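Local coordinates for protein macrophomate synthase intermolecular Diels-Alderase (Macrophoma commelinae, PDB 1IZC) that is a TIM-barrel enzyme of the HpcH/HpaI aldolase/citrate lyase family, holding a magnesium ion and pyruvic acid in one pocket, at residues P124-V129 with D194-M199. The protein carries 1 engineered substitution. Sequence-based numbering, arbitrary orientation.
Sequences PHVETV and DAIAAM
The terminal methyl CD1 of I196 stands over one face of the E127-T128 peptide, 3.9 Å from E127 C, while the carbonyl oxygen of that amide, E127 O, accepts a hydrogen bond from N192 ND2. A second flat group is met in the same way from the other segment: V129 CG2 lies over a face of the A195-I196 peptide, 3.8 Å from A195 O. Each segment thus lays a methyl on the other's backbone, an instructive case of how neighbouring connections of a TIM barrel pack. In this closed eight-stranded parallel barrel, 124-129 is the loop leading from strand 120-123 to helix 129-139, and 194-199 carries the end of the short helix 193-197, which follows the adjacent strand 179-184. No hydrogen bond joins the two segments, so the contact rests on apolar packing.

I196 CG1 is anti to its carbonyl carbon (chi1 -63°), and an extended chi2 (166°) carries CD1 out to the loop. There CD1 also meets V126 CG1 at 3.8 Å, and both side chains rest on P182 of strand 179-184. The loop has polar fastenings of its own: T128, the N-cap of helix 129-139, caps E131 N with OG1, E127 OE2 bonds S186 OG, and H125 N bonds OE2 of E185, a magnesium ligand, which places this loop in the second shell of the metal site. The V126 side chain is about 11 Å from the magnesium ion.

At the other end, the side chains of V129 and M199 run alongside each other with opposite headings. A195 CB borders this patch, 4.2 Å from V129 CG2. M199 CG meets both valine methyls, 3.8 Å from V129 CG1, and the sulfur SD lies 3.8 Å from V129 CA.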
ATOM      1  N   PRO A 124       9.700 -26.178  -2.870  1.00  8.21           N
ATOM      2  CA  PRO A 124       9.351 -26.726  -4.179  1.00 10.40           C
ATOM      3  C   PRO A 124      10.514 -27.304  -4.984  1.00  7.93           C
ATOM      4  O   PRO A 124      11.684 -26.999  -4.742  1.00  9.91           O
ATOM      5  CB  PRO A 124       8.689 -25.542  -4.888  1.00 12.78           C
ATOM      6  CG  PRO A 124       9.405 -24.347  -4.326  1.00 10.48           C
ATOM      7  CD  PRO A 124       9.662 -24.703  -2.855  1.00 10.66           C
ATOM      8  N   HIS A 125      10.155 -28.180  -5.919  1.00  9.96           N
ATOM      9  CA  HIS A 125      11.093 -28.786  -6.854  1.00 11.65           C
ATOM     10  C   HIS A 125      12.314 -29.435  -6.220  1.00 12.11           C
ATOM     11  O   HIS A 125      13.416 -29.287  -6.729  1.00 11.33           O
ATOM     12  CB  HIS A 125      11.553 -27.718  -7.851  1.00 13.06           C
ATOM     13  CG  HIS A 125      10.450 -26.809  -8.300  1.00 20.42           C
ATOM     14  ND1 HIS A 125       9.437 -27.227  -9.138  1.00 22.13           N
ATOM     15  CD2 HIS A 125      10.144 -25.537  -7.944  1.00 23.88           C
ATOM     16  CE1 HIS A 125       8.551 -26.254  -9.272  1.00 25.34           C
ATOM     17  NE2 HIS A 125       8.956 -25.218  -8.558  1.00 16.48           N
ATOM     18  N   VAL A 126      12.122 -30.160  -5.126  1.00  9.28           N
ATOM     19  CA  VAL A 126      13.261 -30.807  -4.472  1.00  8.68           C
ATOM     20  C   VAL A 126      13.718 -32.018  -5.274  1.00  9.35           C
ATOM     21  O   VAL A 126      12.903 -32.853  -5.664  1.00 11.21           O
ATOM     22  CB  VAL A 126      12.898 -31.245  -3.039  1.00  8.41           C
ATOM     23  CG1 VAL A 126      14.019 -32.108  -2.448  1.00  8.93           C
ATOM     24  CG2 VAL A 126      12.724 -30.019  -2.166  1.00  9.69           C
ATOM     25  N   GLU A 127      15.023 -32.104  -5.519  1.00  9.64           N
ATOM     26  CA  GLU A 127      15.571 -33.233  -6.274  1.00 11.18           C
ATOM     27  C   GLU A 127      16.761 -33.896  -5.584  1.00 14.25           C
ATOM     28  O   GLU A 127      17.135 -35.022  -5.938  1.00 15.35           O
ATOM     29  CB  GLU A 127      15.975 -32.777  -7.683  1.00 12.62           C
ATOM     30  CG  GLU A 127      14.811 -32.198  -8.477  1.00 14.72           C
ATOM     31  CD  GLU A 127      15.167 -31.849  -9.904  1.00 19.27           C
ATOM     32  OE1 GLU A 127      16.335 -31.493 -10.163  1.00 19.78           O
ATOM     33  OE2 GLU A 127      14.269 -31.920 -10.763  1.00 15.19           O
ATOM     34  N   THR A 128      17.349 -33.209  -4.605  1.00 13.18           N
ATOM     35  CA  THR A 128      18.506 -33.749  -3.888  1.00 15.34           C
ATOM     36  C   THR A 128      18.448 -33.511  -2.386  1.00 15.01           C
ATOM     37  O   THR A 128      17.804 -32.575  -1.902  1.00 11.81           O
ATOM     38  CB  THR A 128      19.848 -33.138  -4.390  1.00 16.44           C
ATOM     39  OG1 THR A 128      19.949 -31.773  -3.963  1.00 16.32           O
ATOM     40  CG2 THR A 128      19.947 -33.195  -5.906  1.00 15.09           C
ATOM     41  N   VAL A 129      19.146 -34.360  -1.643  1.00 15.61           N
ATOM     42  CA  VAL A 129      19.185 -34.212  -0.203  1.00 14.33           C
ATOM     43  C   VAL A 129      19.931 -32.916   0.125  1.00 13.27           C
ATOM     44  O   VAL A 129      19.630 -32.252   1.118  1.00 13.97           O
ATOM     45  CB  VAL A 129      19.889 -35.431   0.449  1.00 19.72           C
ATOM     46  CG1 VAL A 129      20.110 -35.175   1.916  1.00 27.83           C
ATOM     47  CG2 VAL A 129      19.041 -36.681   0.261  1.00 14.63           C
ATOM     48  N   ASP A 194      13.476 -41.991  -2.763  1.00 12.99           N
ATOM     49  CA  ASP A 194      13.830 -42.861  -1.654  1.00 14.35           C
ATOM     50  C   ASP A 194      14.824 -42.173  -0.728  1.00 14.37           C
ATOM     51  O   ASP A 194      14.696 -42.256   0.495  1.00 15.42           O
ATOM     52  CB  ASP A 194      14.415 -44.187  -2.159  1.00 15.58           C
ATOM     53  CG  ASP A 194      13.403 -45.003  -2.933  1.00 19.27           C
ATOM     54  OD1 ASP A 194      12.205 -44.934  -2.591  1.00 19.65           O
ATOM     55  OD2 ASP A 194      13.799 -45.720  -3.877  1.00 25.09           O
ATOM     56  N   ALA A 195      15.809 -41.489  -1.303  1.00 13.06           N
ATOM     57  CA  ALA A 195      16.815 -40.802  -0.506  1.00 12.80           C
ATOM     58  C   ALA A 195      16.235 -39.586   0.217  1.00 14.96           C
ATOM     59  O   ALA A 195      16.545 -39.332   1.379  1.00 13.43           O
ATOM     60  CB  ALA A 195      17.972 -40.368  -1.392  1.00 13.98           C
ATOM     61  N   ILE A 196      15.389 -38.834  -0.472  1.00 12.85           N
ATOM     62  CA  ILE A 196      14.814 -37.647   0.139  1.00 11.89           C
ATOM     63  C   ILE A 196      13.898 -38.033   1.301  1.00 11.82           C
ATOM     64  O   ILE A 196      13.948 -37.421   2.370  1.00 12.66           O
ATOM     65  CB  ILE A 196      14.030 -36.820  -0.913  1.00 11.89           C
ATOM     66  CG1 ILE A 196      14.998 -36.326  -1.999  1.00 14.36           C
ATOM     67  CG2 ILE A 196      13.345 -35.624  -0.231  1.00 11.70           C
ATOM     68  CD1 ILE A 196      14.311 -35.786  -3.250  1.00 17.72           C
ATOM     69  N   ALA A 197      13.092 -39.071   1.096  1.00 11.21           N
ATOM     70  CA  ALA A 197      12.147 -39.531   2.112  1.00 12.71           C
ATOM     71  C   ALA A 197      12.828 -40.049   3.370  1.00 10.70           C
ATOM     72  O   ALA A 197      12.248 -40.005   4.460  1.00 11.65           O
ATOM     73  CB  ALA A 197      11.251 -40.622   1.526  1.00 12.66           C
ATOM     74  N   ALA A 198      14.057 -40.528   3.209  1.00 12.00           N
ATOM     75  CA  ALA A 198      14.828 -41.085   4.319  1.00 13.01           C
ATOM     76  C   ALA A 198      15.583 -40.055   5.159  1.00 14.98           C
ATOM     77  O   ALA A 198      16.208 -40.408   6.166  1.00 13.44           O
ATOM     78  CB  ALA A 198      15.821 -42.135   3.783  1.00 12.00           C
ATOM     79  N   MET A 199      15.544 -38.790   4.760  1.00 12.29           N
ATOM     80  CA  MET A 199      16.257 -37.762   5.521  1.00 12.45           C
ATOM     81  C   MET A 199      15.663 -37.608   6.916  1.00 13.35           C
ATOM     82  O   MET A 199      14.467 -37.398   7.069  1.00 12.22           O
ATOM     83  CB  MET A 199      16.186 -36.414   4.799  1.00  8.68           C
ATOM     84  CG  MET A 199      16.878 -36.401   3.446  1.00  9.52           C
ATOM     85  SD  MET A 199      16.780 -34.758   2.725  1.00 13.73           S
ATOM     86  CE  MET A 199      17.922 -33.845   3.785  1.00 12.61           C
TER